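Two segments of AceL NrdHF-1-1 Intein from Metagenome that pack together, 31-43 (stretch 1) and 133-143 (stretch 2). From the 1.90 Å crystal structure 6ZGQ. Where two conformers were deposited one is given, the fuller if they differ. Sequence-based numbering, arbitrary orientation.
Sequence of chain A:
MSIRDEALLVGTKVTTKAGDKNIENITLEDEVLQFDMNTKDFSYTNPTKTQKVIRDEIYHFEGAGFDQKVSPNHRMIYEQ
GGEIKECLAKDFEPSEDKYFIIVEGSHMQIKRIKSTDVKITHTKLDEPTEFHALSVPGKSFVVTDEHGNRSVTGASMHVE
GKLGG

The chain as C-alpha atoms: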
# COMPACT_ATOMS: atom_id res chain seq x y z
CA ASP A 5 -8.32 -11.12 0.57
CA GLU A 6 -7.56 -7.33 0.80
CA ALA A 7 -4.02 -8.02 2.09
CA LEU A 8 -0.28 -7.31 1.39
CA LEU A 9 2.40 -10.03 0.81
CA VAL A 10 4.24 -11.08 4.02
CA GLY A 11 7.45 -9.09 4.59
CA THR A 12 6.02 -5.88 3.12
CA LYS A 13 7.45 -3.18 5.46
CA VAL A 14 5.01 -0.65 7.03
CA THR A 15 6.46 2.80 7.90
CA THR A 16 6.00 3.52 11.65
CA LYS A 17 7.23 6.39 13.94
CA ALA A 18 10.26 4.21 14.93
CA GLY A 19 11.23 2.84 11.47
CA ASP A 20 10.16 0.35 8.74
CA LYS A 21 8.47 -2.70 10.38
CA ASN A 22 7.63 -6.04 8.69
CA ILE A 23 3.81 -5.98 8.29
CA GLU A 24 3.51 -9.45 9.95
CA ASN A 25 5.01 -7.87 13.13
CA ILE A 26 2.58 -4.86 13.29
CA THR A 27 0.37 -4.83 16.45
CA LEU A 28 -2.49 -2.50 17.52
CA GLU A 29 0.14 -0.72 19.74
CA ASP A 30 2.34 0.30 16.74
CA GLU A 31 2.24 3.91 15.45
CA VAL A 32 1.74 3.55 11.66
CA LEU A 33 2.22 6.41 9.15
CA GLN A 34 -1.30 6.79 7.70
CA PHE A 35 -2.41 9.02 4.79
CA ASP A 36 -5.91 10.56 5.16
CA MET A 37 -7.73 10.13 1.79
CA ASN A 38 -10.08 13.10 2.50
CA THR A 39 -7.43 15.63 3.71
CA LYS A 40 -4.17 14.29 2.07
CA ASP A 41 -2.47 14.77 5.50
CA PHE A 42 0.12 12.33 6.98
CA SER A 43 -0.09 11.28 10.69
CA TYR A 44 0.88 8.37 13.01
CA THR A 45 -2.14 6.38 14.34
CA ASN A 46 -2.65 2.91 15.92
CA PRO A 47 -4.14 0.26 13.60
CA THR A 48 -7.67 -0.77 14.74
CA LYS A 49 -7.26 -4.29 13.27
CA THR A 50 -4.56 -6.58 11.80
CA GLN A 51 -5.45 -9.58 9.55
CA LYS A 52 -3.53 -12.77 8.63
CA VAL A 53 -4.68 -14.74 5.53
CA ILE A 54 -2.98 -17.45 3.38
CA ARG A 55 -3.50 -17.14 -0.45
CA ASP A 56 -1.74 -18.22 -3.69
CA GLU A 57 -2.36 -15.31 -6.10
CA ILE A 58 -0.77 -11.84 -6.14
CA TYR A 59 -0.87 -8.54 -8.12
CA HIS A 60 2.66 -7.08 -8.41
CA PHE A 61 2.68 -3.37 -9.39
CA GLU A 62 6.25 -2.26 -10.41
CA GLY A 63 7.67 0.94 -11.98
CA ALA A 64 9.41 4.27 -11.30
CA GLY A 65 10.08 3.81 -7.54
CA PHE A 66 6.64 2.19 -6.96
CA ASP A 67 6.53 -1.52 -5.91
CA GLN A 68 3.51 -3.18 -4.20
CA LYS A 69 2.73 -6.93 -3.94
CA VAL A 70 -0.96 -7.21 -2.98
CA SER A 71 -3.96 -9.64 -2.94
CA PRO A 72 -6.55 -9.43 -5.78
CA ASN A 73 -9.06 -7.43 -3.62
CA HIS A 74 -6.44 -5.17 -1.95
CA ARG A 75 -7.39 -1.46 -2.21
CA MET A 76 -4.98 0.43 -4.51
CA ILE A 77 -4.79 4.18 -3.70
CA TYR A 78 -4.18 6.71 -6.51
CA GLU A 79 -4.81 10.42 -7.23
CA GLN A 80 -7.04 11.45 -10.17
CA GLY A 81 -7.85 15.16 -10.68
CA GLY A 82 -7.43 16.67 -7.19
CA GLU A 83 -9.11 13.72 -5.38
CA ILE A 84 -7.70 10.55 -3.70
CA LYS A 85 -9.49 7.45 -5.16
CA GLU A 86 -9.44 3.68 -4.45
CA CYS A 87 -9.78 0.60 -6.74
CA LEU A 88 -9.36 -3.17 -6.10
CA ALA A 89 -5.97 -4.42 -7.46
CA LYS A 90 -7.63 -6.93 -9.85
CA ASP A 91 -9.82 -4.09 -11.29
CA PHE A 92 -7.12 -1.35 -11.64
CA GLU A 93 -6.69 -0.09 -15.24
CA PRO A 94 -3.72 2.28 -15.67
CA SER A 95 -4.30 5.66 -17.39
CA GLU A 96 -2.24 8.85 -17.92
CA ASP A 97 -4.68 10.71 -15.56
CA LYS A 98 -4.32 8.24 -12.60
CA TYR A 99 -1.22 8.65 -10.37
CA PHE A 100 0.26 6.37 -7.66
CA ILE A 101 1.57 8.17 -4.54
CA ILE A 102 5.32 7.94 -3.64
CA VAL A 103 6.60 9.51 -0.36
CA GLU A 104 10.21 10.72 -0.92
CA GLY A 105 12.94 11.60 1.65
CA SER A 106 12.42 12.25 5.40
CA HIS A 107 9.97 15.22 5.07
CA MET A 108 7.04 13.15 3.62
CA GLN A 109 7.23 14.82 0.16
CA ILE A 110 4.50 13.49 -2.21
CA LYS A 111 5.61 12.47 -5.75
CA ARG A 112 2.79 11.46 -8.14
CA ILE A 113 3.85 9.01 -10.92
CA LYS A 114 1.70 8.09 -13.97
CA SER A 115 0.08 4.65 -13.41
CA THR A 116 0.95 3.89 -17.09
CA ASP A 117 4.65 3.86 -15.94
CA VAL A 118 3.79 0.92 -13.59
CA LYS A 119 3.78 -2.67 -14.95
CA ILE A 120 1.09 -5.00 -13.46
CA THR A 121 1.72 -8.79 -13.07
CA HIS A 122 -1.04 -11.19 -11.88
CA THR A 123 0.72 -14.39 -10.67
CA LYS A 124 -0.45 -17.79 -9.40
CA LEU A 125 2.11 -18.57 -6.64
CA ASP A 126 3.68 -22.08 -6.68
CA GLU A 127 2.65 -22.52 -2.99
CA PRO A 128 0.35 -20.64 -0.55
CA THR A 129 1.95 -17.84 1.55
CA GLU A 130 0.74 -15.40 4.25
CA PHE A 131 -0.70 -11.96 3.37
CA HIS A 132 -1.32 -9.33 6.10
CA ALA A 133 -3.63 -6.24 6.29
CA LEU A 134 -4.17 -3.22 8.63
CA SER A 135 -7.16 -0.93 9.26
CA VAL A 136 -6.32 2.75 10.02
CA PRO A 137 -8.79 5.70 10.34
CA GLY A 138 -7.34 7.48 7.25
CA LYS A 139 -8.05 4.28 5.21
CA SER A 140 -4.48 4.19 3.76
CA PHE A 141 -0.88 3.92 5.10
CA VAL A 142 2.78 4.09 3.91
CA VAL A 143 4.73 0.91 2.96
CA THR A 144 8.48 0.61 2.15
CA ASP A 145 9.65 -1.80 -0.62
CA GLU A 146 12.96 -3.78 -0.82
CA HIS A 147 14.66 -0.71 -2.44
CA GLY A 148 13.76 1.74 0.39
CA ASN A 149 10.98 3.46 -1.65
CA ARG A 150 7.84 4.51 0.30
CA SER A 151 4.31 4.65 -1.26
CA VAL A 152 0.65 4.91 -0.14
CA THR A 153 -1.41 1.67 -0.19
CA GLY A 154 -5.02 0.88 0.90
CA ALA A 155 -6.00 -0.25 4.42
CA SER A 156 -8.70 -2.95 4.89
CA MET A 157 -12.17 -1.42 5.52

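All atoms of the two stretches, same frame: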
# COMPACT_ATOMS: atom_id res chain seq x y z
N GLU A 31 2.62 2.58 15.95
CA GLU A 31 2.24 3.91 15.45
C GLU A 31 2.58 3.98 13.95
O GLU A 31 3.73 4.29 13.60
CB GLU A 31 3.00 4.99 16.23
CG GLU A 31 2.73 4.92 17.73
CD GLU A 31 3.51 5.98 18.49
OE1 GLU A 31 4.69 5.74 18.80
OE2 GLU A 31 2.92 7.04 18.78
N VAL A 32 1.58 3.73 13.11
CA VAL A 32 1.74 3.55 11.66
C VAL A 32 1.53 4.89 10.96
O VAL A 32 0.60 5.62 11.33
CB VAL A 32 0.71 2.51 11.12
CG1 VAL A 32 0.73 2.42 9.60
CG2 VAL A 32 0.97 1.14 11.74
N LEU A 33 2.39 5.20 9.98
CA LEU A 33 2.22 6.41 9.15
C LEU A 33 1.03 6.19 8.22
O LEU A 33 1.13 5.39 7.27
CB LEU A 33 3.49 6.70 8.34
CG LEU A 33 3.48 8.01 7.55
CD1 LEU A 33 3.26 9.21 8.46
CD2 LEU A 33 4.77 8.19 6.75
N GLN A 34 -0.09 6.84 8.53
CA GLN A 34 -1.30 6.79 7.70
C GLN A 34 -1.33 8.02 6.81
O GLN A 34 -0.62 9.00 7.08
CB GLN A 34 -2.58 6.67 8.56
CG GLN A 34 -2.98 7.92 9.32
CD GLN A 34 -4.46 7.93 9.64
OE1 GLN A 34 -5.05 6.89 9.92
NE2 GLN A 34 -5.07 9.11 9.57
N PHE A 35 -2.12 7.94 5.73
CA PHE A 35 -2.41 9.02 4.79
C PHE A 35 -3.94 9.15 4.74
O PHE A 35 -4.63 8.18 4.39
CB PHE A 35 -1.81 8.69 3.42
CG PHE A 35 -2.04 9.73 2.35
CD1 PHE A 35 -1.34 10.92 2.36
CD2 PHE A 35 -2.92 9.49 1.30
CE1 PHE A 35 -1.52 11.87 1.37
CE2 PHE A 35 -3.11 10.43 0.31
CZ PHE A 35 -2.41 11.62 0.34
N ASP A 36 -4.46 10.32 5.13
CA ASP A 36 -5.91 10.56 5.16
C ASP A 36 -6.37 10.87 3.73
O ASP A 36 -5.89 11.83 3.13
CB ASP A 36 -6.27 11.69 6.13
CG ASP A 36 -7.76 11.88 6.26
OD1 ASP A 36 -8.35 12.50 5.35
OD2 ASP A 36 -8.33 11.39 7.25
N MET A 37 -7.27 10.03 3.19
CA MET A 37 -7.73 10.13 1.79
C MET A 37 -8.54 11.41 1.55
O MET A 37 -8.52 11.92 0.43
CB MET A 37 -8.57 8.91 1.40
CG MET A 37 -7.76 7.63 1.24
SD MET A 37 -8.85 6.23 0.95
CE MET A 37 -9.31 6.51 -0.76
N ASN A 38 -9.22 11.90 2.59
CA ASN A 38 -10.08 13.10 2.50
C ASN A 38 -9.26 14.40 2.57
O ASN A 38 -9.58 15.35 1.85
CB ASN A 38 -11.17 13.09 3.59
CG ASN A 38 -12.12 11.92 3.47
OD1 ASN A 38 -12.44 11.47 2.37
ND2 ASN A 38 -12.61 11.43 4.61
N THR A 39 -8.21 14.41 3.41
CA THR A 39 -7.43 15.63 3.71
C THR A 39 -6.04 15.65 3.06
O THR A 39 -5.45 16.73 2.94
CB THR A 39 -7.28 15.84 5.24
OG1 THR A 39 -6.44 14.81 5.77
CG2 THR A 39 -8.63 15.81 5.96
N LYS A 40 -5.53 14.48 2.65
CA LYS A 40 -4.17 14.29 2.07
C LYS A 40 -3.07 14.57 3.10
O LYS A 40 -1.92 14.80 2.70
CB LYS A 40 -3.93 15.17 0.84
CG LYS A 40 -4.73 14.81 -0.41
CD LYS A 40 -4.46 15.81 -1.52
CE LYS A 40 -4.98 15.34 -2.87
NZ LYS A 40 -4.65 16.32 -3.94
N ASP A 41 -3.42 14.55 4.39
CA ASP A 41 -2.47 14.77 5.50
C ASP A 41 -1.90 13.43 5.98
O ASP A 41 -2.63 12.43 6.00
CB ASP A 41 -3.15 15.46 6.69
CG ASP A 41 -3.53 16.90 6.40
OD1 ASP A 41 -2.93 17.52 5.50
OD2 ASP A 41 -4.44 17.40 7.09
N PHE A 42 -0.61 13.44 6.36
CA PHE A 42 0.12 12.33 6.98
C PHE A 42 0.04 12.44 8.52
O PHE A 42 0.14 13.55 9.05
CB PHE A 42 1.58 12.36 6.52
CG PHE A 42 1.80 11.89 5.11
CD1 PHE A 42 1.89 10.53 4.82
CD2 PHE A 42 1.94 12.80 4.07
CE1 PHE A 42 2.09 10.10 3.52
CE2 PHE A 42 2.16 12.37 2.78
CZ PHE A 42 2.23 11.02 2.50
N SER A 43 -0.16 11.32 9.21
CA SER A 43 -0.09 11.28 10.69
C SER A 43 0.18 9.85 11.16
O SER A 43 -0.03 8.92 10.37
CB SER A 43 -1.38 11.82 11.31
OG SER A 43 -2.52 11.13 10.84
N ALA A 133 -2.88 -7.49 6.52
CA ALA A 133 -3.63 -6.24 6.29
C ALA A 133 -3.79 -5.46 7.60
O ALA A 133 -3.83 -6.08 8.66
CB ALA A 133 -5.00 -6.53 5.70
N LEU A 134 -3.87 -4.13 7.51
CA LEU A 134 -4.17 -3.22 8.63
C LEU A 134 -5.39 -2.36 8.30
O LEU A 134 -5.61 -2.05 7.13
CB LEU A 134 -2.98 -2.28 8.88
CG LEU A 134 -1.60 -2.91 8.96
CD1 LEU A 134 -0.54 -1.82 9.12
CD2 LEU A 134 -1.53 -3.91 10.10
N SER A 135 -6.16 -2.00 9.33
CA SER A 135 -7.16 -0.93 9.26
C SER A 135 -6.62 0.28 10.03
O SER A 135 -6.15 0.11 11.16
CB SER A 135 -8.50 -1.40 9.83
OG SER A 135 -8.92 -2.58 9.17
N VAL A 136 -6.63 1.45 9.39
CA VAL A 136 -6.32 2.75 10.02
C VAL A 136 -7.42 3.76 9.67
O VAL A 136 -8.01 3.68 8.60
CB VAL A 136 -4.92 3.29 9.59
CG1 VAL A 136 -3.81 2.53 10.29
CG2 VAL A 136 -4.74 3.25 8.08
N PRO A 137 -7.74 4.70 10.58
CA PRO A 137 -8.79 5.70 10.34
C PRO A 137 -8.74 6.42 8.98
O PRO A 137 -9.79 6.67 8.39
CB PRO A 137 -8.56 6.71 11.47
CG PRO A 137 -8.00 5.89 12.59
CD PRO A 137 -7.13 4.86 11.92
N GLY A 138 -7.54 6.76 8.51
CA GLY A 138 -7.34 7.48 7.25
C GLY A 138 -7.59 6.62 6.02
O GLY A 138 -7.65 7.15 4.90
N LYS A 139 -7.69 5.29 6.23
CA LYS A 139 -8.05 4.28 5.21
C LYS A 139 -6.90 3.96 4.25
O LYS A 139 -7.12 3.24 3.27
CB LYS A 139 -9.30 4.69 4.41
CG LYS A 139 -10.56 4.94 5.23
CD LYS A 139 -11.79 5.22 4.35
CE LYS A 139 -11.70 6.53 3.57
NZ LYS A 139 -11.82 7.75 4.42
N SER A 140 -5.70 4.49 4.53
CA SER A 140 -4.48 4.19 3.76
C SER A 140 -3.25 4.48 4.62
O SER A 140 -3.33 5.31 5.54
CB SER A 140 -4.44 4.99 2.46
OG SER A 140 -3.99 6.31 2.67
N PHE A 141 -2.14 3.79 4.33
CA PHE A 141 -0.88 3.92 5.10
C PHE A 141 0.34 3.73 4.18
O PHE A 141 0.17 3.34 3.02
CB PHE A 141 -0.86 2.96 6.31
CG PHE A 141 -1.02 1.51 5.95
CD1 PHE A 141 0.07 0.74 5.57
CD2 PHE A 141 -2.27 0.90 5.98
CE1 PHE A 141 -0.08 -0.59 5.24
CE2 PHE A 141 -2.42 -0.43 5.65
CZ PHE A 141 -1.33 -1.17 5.27
N VAL A 142 1.53 4.05 4.69
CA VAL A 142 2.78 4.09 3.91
C VAL A 142 3.52 2.76 4.10
O VAL A 142 3.70 2.31 5.24
CB VAL A 142 3.66 5.31 4.30
CG1 VAL A 142 4.96 5.36 3.51
CG2 VAL A 142 2.89 6.61 4.08
N VAL A 143 3.90 2.13 2.98
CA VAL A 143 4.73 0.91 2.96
C VAL A 143 6.07 1.24 2.31
O VAL A 143 6.14 2.17 1.48
CB VAL A 143 4.03 -0.26 2.20
CG1 VAL A 143 2.82 -0.77 2.97
CG2 VAL A 143 3.63 0.13 0.79

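How do the two backbones come together around Q34? Q34 and V142 each have 72 Å² covered by the other stretch, the largest values in the contact. Q34 faces F141 in a single beta bridge, their CA atoms 3.9 Å apart. Hydrogen bonds flank the pair: V142 N donates to L33 O at 2.9 Å, and F35 N donates to S140 O at 2.9 Å, the latter nearly straight at 170°. The strands run at 126° to each other, so the pairing is far from strictly antiparallel.

What does the Q34 side chain do? Its CA-to-CB bond points sideways, but its end comes nearer to the turn from V136 to K139, a type I beta turn. There Q34 OE1 accepts a hydrogen bond from G138 N at 2.9 Å, tying a strand side chain to the backbone of the turn. G138 has no side chain, and the space is needed: an ideal CB on it would lie 2.7 Å from Q34 NE2, a clash.

How is V142 buried? Its CA-to-CB bond points toward stretch 1, and V142 CG2 meets L33 CD2 at 3.6 Å and F42 CE1, also at 3.6 Å. The methyl lies at the edge of the F42 ring, near its plane. V142 therefore joins the strand pairing through its backbone and an apolar cluster through its side chain.

What holds the contact beyond F35? The S140 hydroxyl donates to F35 O, with S140 OG and F35 O only 2.6 Å apart, so S140 binds F35 through side chain as well as backbone. Farther along, M37 N makes a weak hydrogen bond to G138 O at 3.4 Å. The CA-to-CB bond of M37 points toward stretch 2, and M37 SD packs 3.8 Å from K139 CB, extending the contact past the paired strands.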